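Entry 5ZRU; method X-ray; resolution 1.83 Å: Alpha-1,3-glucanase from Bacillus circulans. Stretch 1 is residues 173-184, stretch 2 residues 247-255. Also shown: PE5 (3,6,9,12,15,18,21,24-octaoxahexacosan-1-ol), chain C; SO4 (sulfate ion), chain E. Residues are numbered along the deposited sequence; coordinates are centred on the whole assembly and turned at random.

Stretch 1, residues 173-184: IEAVPAAIARPA
Stretch 2, residues 247-255: IMGAGIWHT

Two aromatic rings in succession, Trp253 and His254, are each gripped twice by the facing strand-to-loop segment: an edge nitrogen donates a hydrogen bond while an aliphatic group covers a face. Trp253 (chi1 -75°, chi2 99°) points toward stretch 1 and sends NE1 to Glu174 OE2 at 2.9 Å. Glu174, at the end of its strand, reaches this buried site with chi1 p, chi2 t and chi3 85°. Two residues on, Val176 (chi1 t) sets CG2 3.7 Å from the centroid of the Trp253 five-membered ring, 13° off the normal, and CG1 3.5 Å from Trp253 CB. His254 (chi1 m, chi2 -79°) donates from NE2 to Pro177 O at 2.7 Å, nearly straight at 166°. Ala179 CB lies over the His254 ring, 4.1 Å from its centroid, and the same methyl also meets Ala250 CB at 3.9 Å.

The register runs antiparallel in order, Val176 beside Trp253 (CA to CA 6.9 Å) and Ile180 beside Ala250 (4.4 Å). Residues 175-184 form an extended loop, phi -53° to -100° and psi 120° to 162°. There Ile180 N donates to Ala250 O at 2.8 Å and 173°; one water also donates to that Ala250 O (2.9 Å) and to Ala178 O (2.8 Å).

Stretch 2 leaves its strand and turns at Gly251, whose phi/psi of 131/149 would jam a CB against the preceding carbonyl. Gly251 O accepts from His254 N and Thr255 N, both at 2.9 Å, and Ala250 N donates to Thr255 OG1 at 2.8 Å, bracing the turn.

Before the turn, Met248 in the strand (t, t, p) has a long unbranched thioether chain that brings CE 3.5 Å from Ile180 CG2 (Ile180 m, t) and 3.6 Å from Pro183 CG, closing an apolar patch. The whole contact buries 545 Å².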

# COMPACT_ATOMS: atom_id res chain seq x y z
N ILE A 173 -11.89 -0.63 13.70
CA ILE A 173 -13.31 -0.46 13.96
C ILE A 173 -13.65 1.02 13.87
O ILE A 173 -12.94 1.85 14.44
CB ILE A 173 -13.71 -1.04 15.34
CG1 ILE A 173 -13.38 -2.53 15.40
CG2 ILE A 173 -15.19 -0.84 15.60
CD1 ILE A 173 -13.70 -3.20 16.74
N GLU A 174 -14.72 1.34 13.15
CA GLU A 174 -15.07 2.73 12.90
C GLU A 174 -16.58 2.87 12.80
O GLU A 174 -17.29 1.91 12.45
CB GLU A 174 -14.42 3.25 11.61
CG GLU A 174 -14.90 2.55 10.36
CD GLU A 174 -13.99 2.79 9.18
OE1 GLU A 174 -12.99 2.04 9.05
OE2 GLU A 174 -14.25 3.73 8.40
N ALA A 175 -17.07 4.07 13.10
CA ALA A 175 -18.48 4.37 12.87
C ALA A 175 -18.69 4.62 11.38
O ALA A 175 -17.90 5.31 10.74
CB ALA A 175 -18.91 5.59 13.69
N VAL A 176 -19.75 4.05 10.84
CA VAL A 176 -20.03 4.14 9.40
C VAL A 176 -21.09 5.22 9.19
O VAL A 176 -22.20 5.10 9.73
CB VAL A 176 -20.51 2.80 8.84
CG1 VAL A 176 -21.00 2.99 7.41
CG2 VAL A 176 -19.40 1.76 8.91
N PRO A 177 -20.80 6.27 8.42
CA PRO A 177 -21.84 7.24 8.10
C PRO A 177 -22.86 6.63 7.15
O PRO A 177 -22.58 5.68 6.42
CB PRO A 177 -21.07 8.40 7.45
CG PRO A 177 -19.84 7.77 6.89
CD PRO A 177 -19.52 6.57 7.76
N ALA A 178 -24.07 7.18 7.19
CA ALA A 178 -25.10 6.73 6.26
C ALA A 178 -24.64 6.95 4.82
O ALA A 178 -23.69 7.69 4.53
CB ALA A 178 -26.42 7.47 6.50
N ALA A 179 -25.30 6.24 3.90
CA ALA A 179 -25.02 6.39 2.48
C ALA A 179 -25.11 7.85 2.05
O ALA A 179 -25.99 8.60 2.49
CB ALA A 179 -26.01 5.56 1.65
N ILE A 180 -24.18 8.25 1.19
CA ILE A 180 -24.21 9.59 0.61
C ILE A 180 -25.37 9.69 -0.37
O ILE A 180 -25.56 8.81 -1.23
CB ILE A 180 -22.88 9.91 -0.08
CG1 ILE A 180 -21.75 9.90 0.95
CG2 ILE A 180 -22.94 11.30 -0.77
CD1 ILE A 180 -20.39 9.85 0.32
N ALA A 181 -26.11 10.79 -0.28
CA ALA A 181 -27.29 11.01 -1.09
C ALA A 181 -26.94 11.19 -2.57
O ALA A 181 -25.88 11.70 -2.93
CB ALA A 181 -28.04 12.26 -0.61
N ARG A 182 -27.86 10.76 -3.42
CA ARG A 182 -27.76 11.05 -4.84
C ARG A 182 -27.77 12.56 -5.08
O ARG A 182 -28.70 13.24 -4.63
CB ARG A 182 -28.92 10.40 -5.59
CG ARG A 182 -28.95 10.75 -7.06
CD ARG A 182 -29.96 9.92 -7.81
NE ARG A 182 -30.00 10.32 -9.21
CZ ARG A 182 -30.60 9.63 -10.18
NH1 ARG A 182 -31.21 8.48 -9.90
NH2 ARG A 182 -30.58 10.08 -11.42
N PRO A 183 -26.77 13.12 -5.76
CA PRO A 183 -26.76 14.57 -5.97
C PRO A 183 -27.91 15.02 -6.87
O PRO A 183 -28.40 14.26 -7.71
CB PRO A 183 -25.41 14.82 -6.65
CG PRO A 183 -24.57 13.64 -6.27
CD PRO A 183 -25.50 12.49 -6.17
N ALA A 184 -28.32 16.27 -6.68
CA ALA A 184 -29.33 16.86 -7.56
C ALA A 184 -28.87 16.82 -9.01
O ALA A 184 -27.69 17.02 -9.31
CB ALA A 184 -29.61 18.32 -7.15
N ILE A 247 -17.66 11.17 -10.81
CA ILE A 247 -18.26 9.87 -10.51
C ILE A 247 -18.20 9.68 -9.01
O ILE A 247 -17.12 9.72 -8.42
CB ILE A 247 -17.52 8.73 -11.22
CG1 ILE A 247 -17.52 8.95 -12.74
CG2 ILE A 247 -18.12 7.37 -10.79
CD1 ILE A 247 -16.52 8.08 -13.48
N MET A 248 -19.36 9.49 -8.38
CA MET A 248 -19.41 9.44 -6.93
C MET A 248 -20.30 8.29 -6.48
O MET A 248 -21.43 8.16 -6.97
CB MET A 248 -19.94 10.75 -6.33
CG MET A 248 -19.80 10.82 -4.80
SD MET A 248 -20.69 12.22 -4.07
CE MET A 248 -22.37 11.65 -4.22
N GLY A 249 -19.80 7.48 -5.55
CA GLY A 249 -20.59 6.43 -4.95
C GLY A 249 -21.26 6.90 -3.67
O GLY A 249 -21.21 8.08 -3.30
N ALA A 250 -21.88 5.96 -2.97
CA ALA A 250 -22.56 6.28 -1.72
C ALA A 250 -21.66 6.15 -0.49
O ALA A 250 -22.14 6.35 0.63
CB ALA A 250 -23.80 5.38 -1.54
N GLY A 251 -20.38 5.83 -0.67
CA GLY A 251 -19.46 5.68 0.44
C GLY A 251 -18.67 4.38 0.35
O GLY A 251 -19.15 3.38 -0.18
N ILE A 252 -17.45 4.41 0.87
CA ILE A 252 -16.63 3.19 0.82
C ILE A 252 -17.27 2.04 1.59
O ILE A 252 -16.91 0.88 1.37
CB ILE A 252 -15.19 3.45 1.33
CG1 ILE A 252 -15.19 3.82 2.83
CG2 ILE A 252 -14.51 4.51 0.47
CD1 ILE A 252 -13.76 3.96 3.43
N TRP A 253 -18.20 2.33 2.50
CA TRP A 253 -18.90 1.29 3.24
C TRP A 253 -20.23 0.90 2.60
O TRP A 253 -20.94 0.05 3.15
CB TRP A 253 -19.14 1.75 4.69
CG TRP A 253 -17.87 1.69 5.53
CD1 TRP A 253 -17.04 2.74 5.84
CD2 TRP A 253 -17.29 0.52 6.12
NE1 TRP A 253 -15.98 2.28 6.60
CE2 TRP A 253 -16.10 0.93 6.78
CE3 TRP A 253 -17.64 -0.83 6.15
CZ2 TRP A 253 -15.28 0.03 7.48
CZ3 TRP A 253 -16.82 -1.73 6.85
CH2 TRP A 253 -15.66 -1.29 7.50
N HIS A 254 -20.60 1.51 1.47
CA HIS A 254 -21.93 1.30 0.90
C HIS A 254 -21.91 0.87 -0.55
O HIS A 254 -22.73 0.04 -0.95
CB HIS A 254 -22.77 2.59 1.04
CG HIS A 254 -23.03 2.97 2.47
ND1 HIS A 254 -23.99 2.36 3.24
CD2 HIS A 254 -22.43 3.89 3.26
CE1 HIS A 254 -23.98 2.89 4.45
NE2 HIS A 254 -23.05 3.82 4.49
N THR A 255 -20.99 1.40 -1.36
CA THR A 255 -20.94 1.13 -2.79
C THR A 255 -19.72 0.27 -3.10
O THR A 255 -18.59 0.74 -2.91
CB THR A 255 -20.90 2.43 -3.59
OG1 THR A 255 -22.11 3.17 -3.39
CG2 THR A 255 -20.72 2.13 -5.07
C48 PE5 C . -15.57 -12.51 -7.42
C50 PE5 C . -14.16 -12.67 -6.84
O1 PE5 C . -14.02 -13.93 -6.24
C1 PE5 C . -12.75 -14.21 -5.74
C2 PE5 C . -12.76 -15.52 -4.93
O2 PE5 C . -13.56 -15.36 -3.80
C3 PE5 C . -13.78 -16.52 -3.04
C4 PE5 C . -14.72 -16.21 -1.88
O3 PE5 C . -14.19 -15.17 -1.10
C5 PE5 C . -14.91 -14.83 0.06
C6 PE5 C . -15.10 -13.31 0.15
O4 PE5 C . -14.02 -12.68 0.81
C7 PE5 C . -13.60 -11.45 0.26
C8 PE5 C . -14.78 -10.49 0.11
O5 PE5 C . -14.43 -9.45 -0.74
C9 PE5 C . -15.50 -8.65 -1.16
C10 PE5 C . -15.44 -7.32 -0.42
O6 PE5 C . -16.67 -7.09 0.20
C11 PE5 C . -16.62 -6.19 1.26
C12 PE5 C . -17.93 -6.23 2.04
O7 PE5 C . -18.50 -4.96 1.95
C13 PE5 C . -19.11 -4.49 3.11
C14 PE5 C . -20.18 -3.48 2.72
O8 PE5 C . -20.77 -3.91 1.52
C15 PE5 C . -21.74 -3.05 0.98
C16 PE5 C . -23.09 -3.77 0.95
O52 PE5 C . -23.43 -4.14 -0.36
S SO4 E . -30.64 6.06 -7.08
O1 SO4 E . -30.44 6.43 -5.67
O2 SO4 E . -29.40 6.23 -7.83
O3 SO4 E . -31.67 6.92 -7.66
O4 SO4 E . -31.06 4.66 -7.15
O HOH W 1 -21.29 6.92 3.30